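Local coordinates for protein nucleoporin p58/p45 (Homo sapiens, PDB 4JO7) that probably serves as a structural component of the nuclear pore complex, which is required for trafficking across the nuclear membrane, at residues Val16-Tyr21 with Thr56-Ala61. Numbering follows the deposited sequence.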
ATOM      1  N   VAL F  16       0.811 -10.470 -16.447  1.00 17.76           N
ATOM      2  CA  VAL F  16       0.367 -11.023 -17.720  1.00 15.26           C
ATOM      3  C   VAL F  16      -0.724 -10.147 -18.324  1.00 20.00           C
ATOM      4  O   VAL F  16      -0.668  -9.793 -19.503  1.00 20.19           O
ATOM      5  CB  VAL F  16      -0.155 -12.469 -17.559  1.00 15.63           C
ATOM      6  CG1 VAL F  16      -0.846 -12.937 -18.826  1.00 17.17           C
ATOM      7  CG2 VAL F  16       0.994 -13.402 -17.194  1.00 19.51           C
ATOM      8  N   GLN F  17      -1.712  -9.805 -17.506  1.00 11.60           N
ATOM      9  CA  GLN F  17      -2.833  -8.981 -17.939  1.00 18.41           C
ATOM     10  C   GLN F  17      -2.353  -7.636 -18.473  1.00 15.98           C
ATOM     11  O   GLN F  17      -2.833  -7.170 -19.509  1.00 15.86           O
ATOM     12  CB  GLN F  17      -3.810  -8.775 -16.782  1.00 15.73           C
ATOM     13  CG  GLN F  17      -5.000  -7.894 -17.116  1.00 34.55           C
ATOM     14  CD  GLN F  17      -5.969  -7.769 -15.957  1.00 31.02           C
ATOM     15  OE1 GLN F  17      -5.883  -6.835 -15.157  1.00 27.80           O
ATOM     16  NE2 GLN F  17      -6.891  -8.717 -15.855  1.00 36.41           N
ATOM     17  N   LEU F  18      -1.407  -7.012 -17.774  1.00 15.53           N
ATOM     18  CA  LEU F  18      -0.865  -5.729 -18.214  1.00 18.83           C
ATOM     19  C   LEU F  18      -0.266  -5.846 -19.607  1.00 23.13           C
ATOM     20  O   LEU F  18      -0.476  -4.976 -20.453  1.00 22.27           O
ATOM     21  CB  LEU F  18       0.203  -5.210 -17.248  1.00 20.52           C
ATOM     22  CG  LEU F  18      -0.254  -4.627 -15.909  1.00 22.00           C
ATOM     23  CD1 LEU F  18       0.946  -4.030 -15.183  1.00 33.79           C
ATOM     24  CD2 LEU F  18      -1.344  -3.578 -16.085  1.00 33.22           C
ATOM     25  N   GLN F  19       0.482  -6.920 -19.847  1.00 23.15           N
ATOM     26  CA  GLN F  19       1.105  -7.140 -21.150  1.00 22.68           C
ATOM     27  C   GLN F  19       0.042  -7.305 -22.231  1.00 17.57           C
ATOM     28  O   GLN F  19       0.103  -6.667 -23.278  1.00 28.20           O
ATOM     29  CB  GLN F  19       2.009  -8.375 -21.115  1.00 24.72           C
ATOM     30  CG  GLN F  19       3.224  -8.232 -20.217  1.00 39.16           C
ATOM     31  CD  GLN F  19       4.322  -7.393 -20.841  1.00 64.04           C
ATOM     32  OE1 GLN F  19       4.147  -6.823 -21.919  1.00 60.91           O
ATOM     33  NE2 GLN F  19       5.466  -7.316 -20.166  1.00 44.90           N
ATOM     34  N   GLN F  20      -0.938  -8.157 -21.963  1.00 22.92           N
ATOM     35  CA  GLN F  20      -2.012  -8.420 -22.911  1.00 20.10           C
ATOM     36  C   GLN F  20      -2.827  -7.156 -23.200  1.00 26.76           C
ATOM     37  O   GLN F  20      -3.002  -6.769 -24.352  1.00 24.52           O
ATOM     38  CB  GLN F  20      -2.922  -9.530 -22.375  1.00 26.76           C
ATOM     39  CG  GLN F  20      -2.224 -10.878 -22.228  1.00 32.99           C
ATOM     40  CD  GLN F  20      -3.093 -11.924 -21.551  1.00 41.08           C
ATOM     41  OE1 GLN F  20      -3.997 -11.596 -20.783  1.00 55.78           O
ATOM     42  NE2 GLN F  20      -2.821 -13.192 -21.837  1.00 46.88           N
ATOM     43  N   TYR F  21      -3.316  -6.505 -22.153  1.00 25.15           N
ATOM     44  CA  TYR F  21      -4.173  -5.336 -22.328  1.00 21.11           C
ATOM     45  C   TYR F  21      -3.432  -4.191 -23.004  1.00 20.47           C
ATOM     46  O   TYR F  21      -4.033  -3.390 -23.720  1.00 33.48           O
ATOM     47  CB  TYR F  21      -4.747  -4.875 -20.988  1.00 22.63           C
ATOM     48  CG  TYR F  21      -5.889  -5.730 -20.488  1.00 26.28           C
ATOM     49  CD1 TYR F  21      -6.237  -6.910 -21.135  1.00 36.09           C
ATOM     50  CD2 TYR F  21      -6.636  -5.345 -19.385  1.00 23.51           C
ATOM     51  CE1 TYR F  21      -7.288  -7.686 -20.688  1.00 39.38           C
ATOM     52  CE2 TYR F  21      -7.687  -6.117 -18.930  1.00 29.94           C
ATOM     53  CZ  TYR F  21      -8.011  -7.284 -19.588  1.00 28.02           C
ATOM     54  OH  TYR F  21      -9.059  -8.055 -19.141  1.00 34.33           O
ATOM     55  N   THR F  56       2.447   3.704 -14.907  1.00 10.38           N
ATOM     56  CA  THR F  56       1.949   3.989 -13.566  1.00 11.56           C
ATOM     57  C   THR F  56       1.364   2.721 -12.937  1.00 12.21           C
ATOM     58  O   THR F  56       1.565   2.463 -11.750  1.00 10.00           O
ATOM     59  CB  THR F  56       0.915   5.125 -13.592  1.00  9.56           C
ATOM     60  OG1 THR F  56       1.514   6.292 -14.162  1.00 10.19           O
ATOM     61  CG2 THR F  56       0.416   5.446 -12.196  1.00 14.62           C
ATOM     62  N   PHE F  57       0.663   1.914 -13.729  1.00 11.24           N
ATOM     63  CA  PHE F  57       0.109   0.665 -13.219  1.00 14.96           C
ATOM     64  C   PHE F  57       1.213  -0.296 -12.781  1.00 12.02           C
ATOM     65  O   PHE F  57       1.087  -0.967 -11.759  1.00 10.25           O
ATOM     66  CB  PHE F  57      -0.786  -0.016 -14.265  1.00  8.87           C
ATOM     67  CG  PHE F  57      -2.207   0.474 -14.252  1.00 11.04           C
ATOM     68  CD1 PHE F  57      -3.076   0.079 -13.250  1.00 12.55           C
ATOM     69  CD2 PHE F  57      -2.671   1.332 -15.239  1.00 16.66           C
ATOM     70  CE1 PHE F  57      -4.391   0.523 -13.231  1.00 14.70           C
ATOM     71  CE2 PHE F  57      -3.982   1.781 -15.225  1.00 12.64           C
ATOM     72  CZ  PHE F  57      -4.842   1.378 -14.223  1.00 13.61           C
ATOM     73  N   VAL F  58       2.284  -0.381 -13.565  1.00 10.38           N
ATOM     74  CA  VAL F  58       3.387  -1.275 -13.221  1.00 11.66           C
ATOM     75  C   VAL F  58       4.021  -0.822 -11.902  1.00  7.37           C
ATOM     76  O   VAL F  58       4.310  -1.642 -11.024  1.00 11.91           O
ATOM     77  CB  VAL F  58       4.460  -1.307 -14.312  1.00 11.85           C
ATOM     78  CG1 VAL F  58       5.644  -2.173 -13.876  1.00 15.00           C
ATOM     79  CG2 VAL F  58       3.877  -1.823 -15.621  1.00 13.97           C
ATOM     80  N   ALA F  59       4.233   0.484 -11.781  1.00  7.31           N
ATOM     81  CA  ALA F  59       4.775   1.082 -10.564  1.00  8.11           C
ATOM     82  C   ALA F  59       3.896   0.770  -9.358  1.00 13.68           C
ATOM     83  O   ALA F  59       4.394   0.364  -8.308  1.00  9.20           O
ATOM     84  CB  ALA F  59       4.919   2.581 -10.733  1.00 11.50           C
ATOM     85  N   LEU F  60       2.586   0.955  -9.501  1.00  8.89           N
ATOM     86  CA  LEU F  60       1.670   0.732  -8.385  1.00  8.19           C
ATOM     87  C   LEU F  60       1.701  -0.719  -7.918  1.00  8.63           C
ATOM     88  O   LEU F  60       1.690  -0.986  -6.719  1.00  9.22           O
ATOM     89  CB  LEU F  60       0.239   1.123  -8.766  1.00  8.77           C
ATOM     90  CG  LEU F  60      -0.028   2.628  -8.806  1.00 10.28           C
ATOM     91  CD1 LEU F  60      -1.312   2.936  -9.573  1.00  8.17           C
ATOM     92  CD2 LEU F  60      -0.091   3.178  -7.391  1.00 10.04           C
ATOM     93  N   ALA F  61       1.754  -1.659  -8.856  1.00 10.26           N
ATOM     94  CA  ALA F  61       1.795  -3.067  -8.497  1.00  7.76           C
ATOM     95  C   ALA F  61       3.068  -3.372  -7.717  1.00  9.11           C
ATOM     96  O   ALA F  61       3.032  -4.086  -6.716  1.00 11.13           O
ATOM     97  CB  ALA F  61       1.702  -3.957  -9.737  1.00 13.29           C
TER
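Leu18 on helix 2-29 faces Phe57 and Val58 on helix 43-85, where the two antiparallel helices of the hairpin come closest in these segments at Leu18 CA and Val58 CA, 7.9 Å apart. At that distance the backbones do not touch, and one leucine does the bridging. Its CA–CB bond points at the partner helix, and with CG anti to the carbonyl carbon (chi1 -75°) the side chain stretches across the gap and divides its two methyls between neighbouring residues. CD1 meets the CG2 methyl of Val58 at 3.7 Å, the tighter of the two contacts. CD2 lies 4.0 Å from Phe57 CB, so it is the base of the phenylalanine that Leu18 touches. The ring itself leads away from helix 2-29, and Phe57 packs against Tyr78 of the second copy of this protein and against a chain of another protein. Val58, more exposed, meets the leucine with CG2 alone. Leu18 and Tyr21 also pack against that other protein, to which the Tyr21 hydroxyl is hydrogen-bonded, while Thr56 OG1 bonds to Gln77 OE1 of the second copy. The pairing is consistent with a helical hairpin whose apolar residues serve both the contact between its own helices and the contacts with neighbouring chains. No hydrogen bond or salt bridge joins the two segments; their cohesion here rests on van der Waals contact and the burial of aliphatic carbon.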